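Local coordinates for putative peptide ABC-transport system periplasmic peptide-binding protein (PDB 4OEV) that binds nickel(II) outside the cytoplasm and probably delivers it to an ABC-type importer, as a member of the bacterial solute-binding protein 5 family, at residues A[69-72]-A[78-81]; A[283-286]-A[292-295]; A[314-319]-A[329-334]. One frame throughout, in Å; residues are numbered along the deposited sequence.

Contact 1 of 3, residues A[69-72]-A[78-81]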
ATOM      1  N   ASP A  69     -18.170 -25.451   1.183  1.00 70.65           N
ATOM      2  CA  ASP A  69     -17.628 -26.808   1.227  1.00 70.92           C
ATOM      3  C   ASP A  69     -17.173 -27.261  -0.154  1.00 67.02           C
ATOM      4  O   ASP A  69     -16.575 -28.323  -0.308  1.00 68.26           O
ATOM      5  CB  ASP A  69     -18.619 -27.807   1.844  1.00 73.07           C
ATOM      6  CG  ASP A  69     -19.988 -27.803   1.180  1.00 73.31           C
ATOM      7  OD1 ASP A  69     -20.173 -27.209   0.103  1.00 69.66           O
ATOM      8  OD2 ASP A  69     -20.891 -28.450   1.752  1.00 74.90           O
ATOM      9  N   ASP A  70     -17.351 -26.390  -1.139  1.00 65.92           N
ATOM     10  CA  ASP A  70     -17.122 -26.767  -2.536  1.00 67.30           C
ATOM     11  C   ASP A  70     -15.832 -26.214  -3.147  1.00 64.75           C
ATOM     12  O   ASP A  70     -15.723 -26.081  -4.364  1.00 64.76           O
ATOM     13  CB  ASP A  70     -18.314 -26.317  -3.389  1.00 67.10           C
ATOM     14  CG  ASP A  70     -18.460 -24.815  -3.445  1.00 68.01           C
ATOM     15  OD1 ASP A  70     -17.865 -24.104  -2.594  1.00 63.15           O
ATOM     16  OD2 ASP A  70     -19.172 -24.337  -4.364  1.00 66.62           O
ATOM     17  N   VAL A  71     -14.846 -25.884  -2.309  1.00 63.27           N
ATOM     18  CA  VAL A  71     -13.613 -25.299  -2.824  1.00 62.83           C
ATOM     19  C   VAL A  71     -12.457 -26.290  -2.918  1.00 62.30           C
ATOM     20  O   VAL A  71     -12.230 -27.078  -2.006  1.00 63.23           O
ATOM     21  CB  VAL A  71     -13.182 -24.101  -1.951  1.00 59.20           C
ATOM     22  CG1 VAL A  71     -11.827 -23.558  -2.404  1.00 57.52           C
ATOM     23  CG2 VAL A  71     -14.285 -23.031  -1.941  1.00 58.44           C
ATOM     24  N   LEU A  72     -11.760 -26.275  -4.043  1.00 62.09           N
ATOM     25  CA  LEU A  72     -10.516 -27.020  -4.192  1.00 63.52           C
ATOM     26  C   LEU A  72      -9.299 -26.074  -4.237  1.00 60.32           C
ATOM     27  O   LEU A  72      -9.377 -25.003  -4.827  1.00 58.83           O
ATOM     28  CB  LEU A  72     -10.519 -27.844  -5.467  1.00 64.33           C
ATOM     29  CG  LEU A  72     -11.160 -29.236  -5.493  1.00 67.10           C
ATOM     30  CD1 LEU A  72     -12.007 -29.501  -4.232  1.00 67.70           C
ATOM     31  CD2 LEU A  72     -11.925 -29.389  -6.790  1.00 75.30           C
ATOM     32  N   LYS A  78      -9.266 -30.730  -1.101  1.00 67.53           N
ATOM     33  CA  LYS A  78     -10.364 -29.864  -0.690  1.00 66.54           C
ATOM     34  C   LYS A  78      -9.859 -28.782   0.287  1.00 68.17           C
ATOM     35  O   LYS A  78      -8.897 -29.001   1.033  1.00 64.07           O
ATOM     36  CB  LYS A  78     -11.469 -30.657   0.003  1.00 70.80           C
ATOM     37  CG  LYS A  78     -12.124 -31.802  -0.810  1.00 71.10           C
ATOM     38  CD  LYS A  78     -13.136 -32.511   0.076  1.00 80.64           C
ATOM     39  CE  LYS A  78     -13.641 -33.791  -0.574  1.00 82.98           C
ATOM     40  NZ  LYS A  78     -14.530 -34.603   0.302  1.00 85.26           N
ATOM     41  N   PHE A  79     -10.554 -27.646   0.296  1.00 66.54           N
ATOM     42  CA  PHE A  79     -10.308 -26.576   1.247  1.00 66.25           C
ATOM     43  C   PHE A  79     -11.225 -26.816   2.432  1.00 61.62           C
ATOM     44  O   PHE A  79     -12.420 -27.042   2.227  1.00 62.80           O
ATOM     45  CB  PHE A  79     -10.574 -25.204   0.614  1.00 58.76           C
ATOM     46  CG  PHE A  79     -10.700 -24.096   1.613  1.00 57.05           C
ATOM     47  CD1 PHE A  79      -9.569 -23.565   2.229  1.00 55.50           C
ATOM     48  CD2 PHE A  79     -11.939 -23.571   1.927  1.00 57.07           C
ATOM     49  CE1 PHE A  79      -9.673 -22.559   3.147  1.00 54.05           C
ATOM     50  CE2 PHE A  79     -12.049 -22.545   2.828  1.00 55.61           C
ATOM     51  CZ  PHE A  79     -10.900 -22.035   3.449  1.00 54.08           C
ATOM     52  N   SER A  80     -10.666 -26.789   3.649  1.00 61.21           N
ATOM     53  CA  SER A  80     -11.401 -27.076   4.868  1.00 62.19           C
ATOM     54  C   SER A  80     -11.127 -26.103   6.010  1.00 60.53           C
ATOM     55  O   SER A  80     -10.295 -25.208   5.897  1.00 59.20           O
ATOM     56  CB  SER A  80     -11.061 -28.479   5.372  1.00 64.32           C
ATOM     57  OG  SER A  80      -9.649 -28.632   5.515  1.00 63.73           O
ATOM     58  N   ALA A  81     -11.821 -26.295   7.128  1.00 61.43           N
ATOM     59  CA  ALA A  81     -11.514 -25.524   8.331  1.00 60.21           C
ATOM     60  C   ALA A  81     -10.072 -25.714   8.745  1.00 62.82           C
ATOM     61  O   ALA A  81      -9.472 -24.775   9.314  1.00 57.92           O
ATOM     62  CB  ALA A  81     -12.440 -25.896   9.491  1.00 61.68           C
TER
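Val71 and Phe79 meet through one backbone hydrogen bond and the side chains next to it. Phe79 N donates to Val71 O over 2.9 Å, and the angle at the hydrogen, 163°, is close to straight. Beside this bond the two side chains run in the same direction: Val71 CG1 rests on Phe79 CB at 3.7 Å, while Val71 CB lies 4.1 Å from Phe79 CD2, meeting the ring obliquely. With chi1 at 175°, Val71 turns CG1 away from its own N and lays it beside its carbonyl carbon, the side from which Phe79 approaches. Valine suits this buried place because it is compact and apolar, while the ring of Phe79 runs on past it to pack against Leu50.

Next to this pair, Leu72 and Lys78 form a single beta bridge, with Leu72 CA and Lys78 CA 4.5 Å apart. Leu72 starts out away from the other segment, but CD1 returns to lie 3.9 Å from Lys78 CA. Leu72 CD1 also comes within 4.1 Å of Lys78 CG, from which the extended chain carries the ammonium group away, as befits a long charged residue at an exposed position.

Farther out, Leu50 also packs on Val71, and Thr160 and Tyr183 add to the cover of that valine. Asp70 forms a salt bridge with Arg68, and Ser80 is the N-cap of helix 81-92, its N bonded to Asp83 and its OG weakly to Asp82 N. The contact pinches off residues 73-77 within the connection from strand 62-67 to that helix. Its chemistry is divided: one nearly straight backbone bond holds the segments together at Val71 and Phe79, these two buried side chains anchor the inner side, and charged groups remain toward the surface.

Contact 2 of 3, residues A[283-286]-A[292-295]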
ATOM      1  N   ALA A 283      -2.857  16.713  -0.383  1.00 36.20           N
ATOM      2  CA  ALA A 283      -2.902  15.904   0.821  1.00 35.23           C
ATOM      3  C   ALA A 283      -2.392  16.670   2.051  1.00 35.12           C
ATOM      4  O   ALA A 283      -1.457  17.471   1.965  1.00 33.68           O
ATOM      5  CB  ALA A 283      -2.074  14.612   0.646  1.00 31.63           C
ATOM      6  N   ASN A 284      -2.983  16.356   3.194  1.00 34.44           N
ATOM      7  CA  ASN A 284      -2.614  16.933   4.485  1.00 33.25           C
ATOM      8  C   ASN A 284      -2.478  15.865   5.548  1.00 33.57           C
ATOM      9  O   ASN A 284      -1.767  16.041   6.523  1.00 31.48           O
ATOM     10  CB  ASN A 284      -3.674  17.961   4.913  1.00 38.06           C
ATOM     11  CG  ASN A 284      -3.476  19.285   4.235  1.00 41.23           C
ATOM     12  OD1 ASN A 284      -2.383  19.862   4.319  1.00 38.20           O
ATOM     13  ND2 ASN A 284      -4.529  19.786   3.558  1.00 42.42           N
ATOM     14  N   HIS A 285      -3.165  14.750   5.368  1.00 32.45           N
ATOM     15  CA  HIS A 285      -3.022  13.657   6.342  1.00 34.13           C
ATOM     16  C   HIS A 285      -3.362  12.303   5.671  1.00 36.71           C
ATOM     17  O   HIS A 285      -3.739  12.290   4.504  1.00 38.59           O
ATOM     18  CB  HIS A 285      -3.872  13.948   7.589  1.00 30.79           C
ATOM     19  CG  HIS A 285      -5.344  13.690   7.436  1.00 36.23           C
ATOM     20  ND1 HIS A 285      -5.877  12.425   7.283  1.00 33.75           N
ATOM     21  CD2 HIS A 285      -6.402  14.532   7.518  1.00 36.99           C
ATOM     22  CE1 HIS A 285      -7.187  12.506   7.222  1.00 34.61           C
ATOM     23  NE2 HIS A 285      -7.537  13.772   7.368  1.00 37.77           N
ATOM     24  N   PRO A 286      -3.172  11.166   6.376  1.00 35.95           N
ATOM     25  CA  PRO A 286      -3.112   9.917   5.595  1.00 34.48           C
ATOM     26  C   PRO A 286      -4.443   9.165   5.479  1.00 33.74           C
ATOM     27  O   PRO A 286      -4.487   8.043   4.923  1.00 30.72           O
ATOM     28  CB  PRO A 286      -2.106   9.090   6.375  1.00 32.84           C
ATOM     29  CG  PRO A 286      -2.353   9.484   7.791  1.00 34.61           C
ATOM     30  CD  PRO A 286      -2.852  10.920   7.790  1.00 33.91           C
ATOM     31  N   ALA A 292     -12.822   7.349   8.400  1.00 38.00           N
ATOM     32  CA  ALA A 292     -12.094   7.813   9.579  1.00 39.69           C
ATOM     33  C   ALA A 292     -11.643   9.281   9.485  1.00 42.36           C
ATOM     34  O   ALA A 292     -11.152   9.833  10.459  1.00 42.39           O
ATOM     35  CB  ALA A 292     -10.874   6.928   9.794  1.00 38.84           C
ATOM     36  N   ASN A 293     -11.784   9.903   8.316  1.00 41.95           N
ATOM     37  CA  ASN A 293     -11.333  11.285   8.133  1.00 41.28           C
ATOM     38  C   ASN A 293     -12.119  12.218   9.060  1.00 43.28           C
ATOM     39  O   ASN A 293     -13.358  12.235   9.063  1.00 43.27           O
ATOM     40  CB  ASN A 293     -11.459  11.688   6.640  1.00 40.25           C
ATOM     41  CG  ASN A 293     -10.926  13.095   6.333  1.00 42.02           C
ATOM     42  OD1 ASN A 293     -10.463  13.803   7.218  1.00 41.95           O
ATOM     43  ND2 ASN A 293     -10.961  13.483   5.049  1.00 41.91           N
ATOM     44  N   SER A 294     -11.391  13.016   9.836  1.00 43.09           N
ATOM     45  CA  SER A 294     -12.046  13.940  10.764  1.00 46.95           C
ATOM     46  C   SER A 294     -12.661  15.151  10.046  1.00 52.47           C
ATOM     47  O   SER A 294     -13.551  15.850  10.576  1.00 54.26           O
ATOM     48  CB  SER A 294     -11.038  14.385  11.812  1.00 45.35           C
ATOM     49  OG  SER A 294      -9.903  14.959  11.177  1.00 40.81           O
ATOM     50  N   LYS A 295     -12.178  15.407   8.837  1.00 55.72           N
ATOM     51  CA  LYS A 295     -12.712  16.460   7.967  1.00 65.24           C
ATOM     52  C   LYS A 295     -12.628  17.875   8.541  1.00 71.03           C
ATOM     53  O   LYS A 295     -12.781  18.844   7.801  1.00 73.20           O
ATOM     54  CB  LYS A 295     -14.165  16.148   7.596  1.00 68.89           C
ATOM     55  CG  LYS A 295     -14.301  15.023   6.590  1.00 70.69           C
ATOM     56  CD  LYS A 295     -15.742  14.822   6.128  1.00 75.18           C
ATOM     57  CE  LYS A 295     -15.762  14.003   4.851  1.00 76.78           C
ATOM     58  NZ  LYS A 295     -15.114  12.666   5.055  1.00 75.18           N
TER
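His285 takes chi1 78°, which puts its ring between the backbone N and the carbonyl carbon, and Asn293 takes chi1 -176°, which swings its amide away from its own N and toward the histidine. The two side chains meet through a single hydrogen bond: His285 NE2 donates to Asn293 OD1 over 2.9 Å, with 150° at the hydrogen. The oxygen lies at the ring edge, almost exactly in the imidazole plane. The amide stands nearly perpendicular to the ring, and NE2 comes to OD1 from above the carbonyl plane, off the lone pairs.

From the opposite face of the amide, Lys295 N also donates to Asn293 OD1, at 2.9 Å. This second bond closes an Asx turn, a role suited to asparagine because its short side chain can accept from the backbone two residues on. The turn therefore positions the oxygen that the histidine uses.

The other ring nitrogen, His285 ND1, accepts from Leu287 N. Phe297 packs edge-to-face with the ring, and Ile445 of helix 434-450 adds apolar cover. An imidazole can be buried here because both its nitrogens have partners. ND1 as acceptor and NE2 as donor are consistent with a neutral ring protonated at NE2, which ties two parts of the loop between strand 280-282 and helix 304-313 together without requiring a buried charge.

Contact 3 of 3, residues A[314-319]-A[329-334]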
ATOM      1  N   ALA A 314      14.149  28.577  15.855  1.00 41.61           N
ATOM      2  CA  ALA A 314      14.861  27.349  16.190  1.00 40.89           C
ATOM      3  C   ALA A 314      16.341  27.602  16.339  1.00 39.55           C
ATOM      4  O   ALA A 314      17.112  26.682  16.594  1.00 40.41           O
ATOM      5  CB  ALA A 314      14.591  26.221  15.135  1.00 35.10           C
ATOM      6  N   GLY A 315      16.730  28.854  16.179  1.00 42.04           N
ATOM      7  CA  GLY A 315      18.094  29.288  16.438  1.00 44.94           C
ATOM      8  C   GLY A 315      18.961  29.439  15.204  1.00 43.63           C
ATOM      9  O   GLY A 315      20.147  29.719  15.338  1.00 41.82           O
ATOM     10  N   PHE A 316      18.366  29.276  14.019  1.00 42.04           N
ATOM     11  CA  PHE A 316      19.103  29.424  12.756  1.00 41.89           C
ATOM     12  C   PHE A 316      19.166  30.889  12.314  1.00 42.67           C
ATOM     13  O   PHE A 316      18.319  31.716  12.678  1.00 43.85           O
ATOM     14  CB  PHE A 316      18.477  28.551  11.636  1.00 39.27           C
ATOM     15  CG  PHE A 316      18.632  27.077  11.850  1.00 38.66           C
ATOM     16  CD1 PHE A 316      17.670  26.331  12.558  1.00 33.95           C
ATOM     17  CD2 PHE A 316      19.743  26.414  11.344  1.00 40.42           C
ATOM     18  CE1 PHE A 316      17.817  24.994  12.769  1.00 36.27           C
ATOM     19  CE2 PHE A 316      19.889  25.026  11.544  1.00 39.58           C
ATOM     20  CZ  PHE A 316      18.927  24.328  12.266  1.00 38.23           C
ATOM     21  N   LYS A 317      20.197  31.227  11.546  1.00 40.39           N
ATOM     22  CA  LYS A 317      20.345  32.598  11.039  1.00 39.62           C
ATOM     23  C   LYS A 317      20.845  32.529   9.609  1.00 40.14           C
ATOM     24  O   LYS A 317      21.737  31.736   9.336  1.00 41.69           O
ATOM     25  CB  LYS A 317      21.326  33.395  11.922  1.00 41.25           C
ATOM     26  CG  LYS A 317      21.687  34.797  11.364  1.00 58.20           C
ATOM     27  CD  LYS A 317      22.726  35.509  12.286  1.00 54.41           C
ATOM     28  CE  LYS A 317      23.546  36.554  11.509  1.00 62.03           C
ATOM     29  NZ  LYS A 317      24.352  35.960  10.378  1.00 63.44           N
ATOM     30  N   LYS A 318      20.258  33.297   8.692  1.00 44.64           N
ATOM     31  CA  LYS A 318      20.743  33.331   7.305  1.00 46.25           C
ATOM     32  C   LYS A 318      22.183  33.826   7.220  1.00 45.22           C
ATOM     33  O   LYS A 318      22.508  34.888   7.738  1.00 45.60           O
ATOM     34  CB  LYS A 318      19.834  34.201   6.435  1.00 44.63           C
ATOM     35  CG  LYS A 318      18.592  33.449   5.936  1.00 44.37           C
ATOM     36  CD  LYS A 318      17.904  34.194   4.817  1.00 46.75           C
ATOM     37  CE  LYS A 318      16.550  33.597   4.485  1.00 47.85           C
ATOM     38  NZ  LYS A 318      16.128  34.071   3.118  1.00 51.26           N
ATOM     39  N   ASN A 319      23.065  33.042   6.614  1.00 43.44           N
ATOM     40  CA  ASN A 319      24.445  33.502   6.550  1.00 45.86           C
ATOM     41  C   ASN A 319      24.602  34.461   5.343  1.00 48.04           C
ATOM     42  O   ASN A 319      23.601  34.849   4.742  1.00 47.60           O
ATOM     43  CB  ASN A 319      25.430  32.322   6.486  1.00 47.05           C
ATOM     44  CG  ASN A 319      25.199  31.418   5.299  1.00 43.41           C
ATOM     45  OD1 ASN A 319      24.595  31.815   4.303  1.00 43.90           O
ATOM     46  ND2 ASN A 319      25.642  30.153   5.421  1.00 42.01           N
ATOM     47  N   LYS A 329      26.922  25.355  11.140  1.00 40.04           N
ATOM     48  CA  LYS A 329      26.391  24.355  10.188  1.00 39.92           C
ATOM     49  C   LYS A 329      25.191  24.869   9.418  1.00 38.20           C
ATOM     50  O   LYS A 329      24.204  25.260  10.024  1.00 37.60           O
ATOM     51  CB  LYS A 329      25.956  23.063  10.910  1.00 41.48           C
ATOM     52  CG  LYS A 329      27.058  22.319  11.626  1.00 47.69           C
ATOM     53  CD  LYS A 329      26.417  21.322  12.608  1.00 51.31           C
ATOM     54  CE  LYS A 329      27.410  20.309  13.147  1.00 55.34           C
ATOM     55  NZ  LYS A 329      26.705  19.349  14.083  1.00 55.56           N
ATOM     56  N   ILE A 330      25.220  24.827   8.088  1.00 40.08           N
ATOM     57  CA  ILE A 330      24.010  25.246   7.365  1.00 38.12           C
ATOM     58  C   ILE A 330      22.942  24.149   7.434  1.00 36.37           C
ATOM     59  O   ILE A 330      23.244  22.955   7.514  1.00 39.77           O
ATOM     60  CB  ILE A 330      24.284  25.640   5.879  1.00 44.87           C
ATOM     61  CG1 ILE A 330      24.628  24.420   5.054  1.00 47.56           C
ATOM     62  CG2 ILE A 330      25.403  26.753   5.770  1.00 42.21           C
ATOM     63  CD1 ILE A 330      24.322  24.605   3.552  1.00 50.02           C
ATOM     64  N   LEU A 331      21.681  24.569   7.502  1.00 36.44           N
ATOM     65  CA  LEU A 331      20.564  23.654   7.524  1.00 37.62           C
ATOM     66  C   LEU A 331      20.445  23.025   6.141  1.00 40.80           C
ATOM     67  O   LEU A 331      19.951  23.671   5.206  1.00 40.23           O
ATOM     68  CB  LEU A 331      19.264  24.376   7.910  1.00 36.99           C
ATOM     69  CG  LEU A 331      18.144  23.517   8.566  1.00 35.78           C
ATOM     70  CD1 LEU A 331      16.971  24.383   9.044  1.00 37.16           C
ATOM     71  CD2 LEU A 331      17.607  22.521   7.574  1.00 33.95           C
ATOM     72  N   GLU A 332      20.943  21.796   6.002  1.00 36.95           N
ATOM     73  CA  GLU A 332      20.919  21.078   4.721  1.00 37.78           C
ATOM     74  C   GLU A 332      20.744  19.580   4.910  1.00 34.92           C
ATOM     75  O   GLU A 332      21.041  19.049   5.975  1.00 34.31           O
ATOM     76  CB  GLU A 332      22.202  21.321   3.906  1.00 39.59           C
ATOM     77  CG  GLU A 332      23.418  20.517   4.338  1.00 43.90           C
ATOM     78  CD  GLU A 332      24.674  20.907   3.557  1.00 50.68           C
ATOM     79  OE1 GLU A 332      24.542  21.285   2.368  1.00 51.65           O
ATOM     80  OE2 GLU A 332      25.789  20.847   4.138  1.00 53.57           O
ATOM     81  N   PHE A 333      20.272  18.899   3.870  1.00 33.05           N
ATOM     82  CA  PHE A 333      19.998  17.470   3.972  1.00 32.77           C
ATOM     83  C   PHE A 333      19.689  16.899   2.587  1.00 36.47           C
ATOM     84  O   PHE A 333      19.527  17.656   1.622  1.00 35.28           O
ATOM     85  CB  PHE A 333      18.841  17.196   4.954  1.00 30.62           C
ATOM     86  CG  PHE A 333      17.562  17.894   4.594  1.00 30.90           C
ATOM     87  CD1 PHE A 333      16.646  17.274   3.773  1.00 30.07           C
ATOM     88  CD2 PHE A 333      17.289  19.184   5.051  1.00 32.04           C
ATOM     89  CE1 PHE A 333      15.464  17.925   3.417  1.00 32.84           C
ATOM     90  CE2 PHE A 333      16.114  19.854   4.704  1.00 32.64           C
ATOM     91  CZ  PHE A 333      15.194  19.221   3.870  1.00 31.18           C
ATOM     92  N   GLU A 334      19.645  15.574   2.463  1.00 36.50           N
ATOM     93  CA  GLU A 334      19.380  14.996   1.144  1.00 35.63           C
ATOM     94  C   GLU A 334      17.929  14.622   0.976  1.00 33.47           C
ATOM     95  O   GLU A 334      17.266  14.250   1.945  1.00 30.52           O
ATOM     96  CB  GLU A 334      20.245  13.777   0.905  1.00 36.95           C
ATOM     97  CG  GLU A 334      21.707  14.101   0.911  1.00 38.92           C
ATOM     98  CD  GLU A 334      22.569  12.872   0.871  1.00 40.35           C
ATOM     99  OE1 GLU A 334      23.753  13.043   0.525  1.00 38.94           O
ATOM    100  OE2 GLU A 334      22.065  11.752   1.210  1.00 38.80           O
TER
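Phe316 makes the main contact with Leu331, just after Gly315 has ended helix 304-313 in a Schellman motif; the positive phi of 100° there suits a residue with no side chain. The phenylalanine ring presents one face to Leu331, whose CD1 sits over the centre in a CH-pi contact, 3.8 Å from the Phe316 ring centroid and 10° off its normal. Leu331 CB lies on the same side of the ring, just outside its perimeter, 3.7 Å from Phe316 CE2. A chi1 of -154° lays CG and CD1 across the ring, and leucine fits because its branched apolar chain offers CB, CG and CD1 to one side of the aromatic.

Past Lys317 and Lys318, Asn319 ND2 makes a van der Waals contact with the methyl Ile330 CG2 at 3.4 Å. The polar partners of that amide lie outside: ND2 donates to Glu325 OE2, and OD1 accepts from the backbones of Asp321 and Asn323 in the following turn.

Phe316 and Leu331 meet across strand 324-326, which separates the two segments in a mixed sheet. Val258 of helix 256-265 packs on both of them, while strand 361-367 flanks 329-338 on its other side.

Contact 2 lies nearest the centre of the chain, about 17 Å from it, and rests on a buried histidine; contacts 1 and 3 are centred about 30 and 34 Å away, on opposite sides. Contact 3 still pairs a buried Phe316 with a buried Leu331, and contact 1 alone includes an exposed touching residue, Lys78. Contacts 1 and 2 each fold a single loop back on itself, ahead of a helix; contact 3 instead bridges residues flanking strand 317-318 and residues of the broken strand 329-338, with one strand intervening. Backbone pairing with apolar packing marks contact 1, one side-chain hydrogen bond contact 2, and aromatic-aliphatic packing contact 3. All lie away from the nickel site.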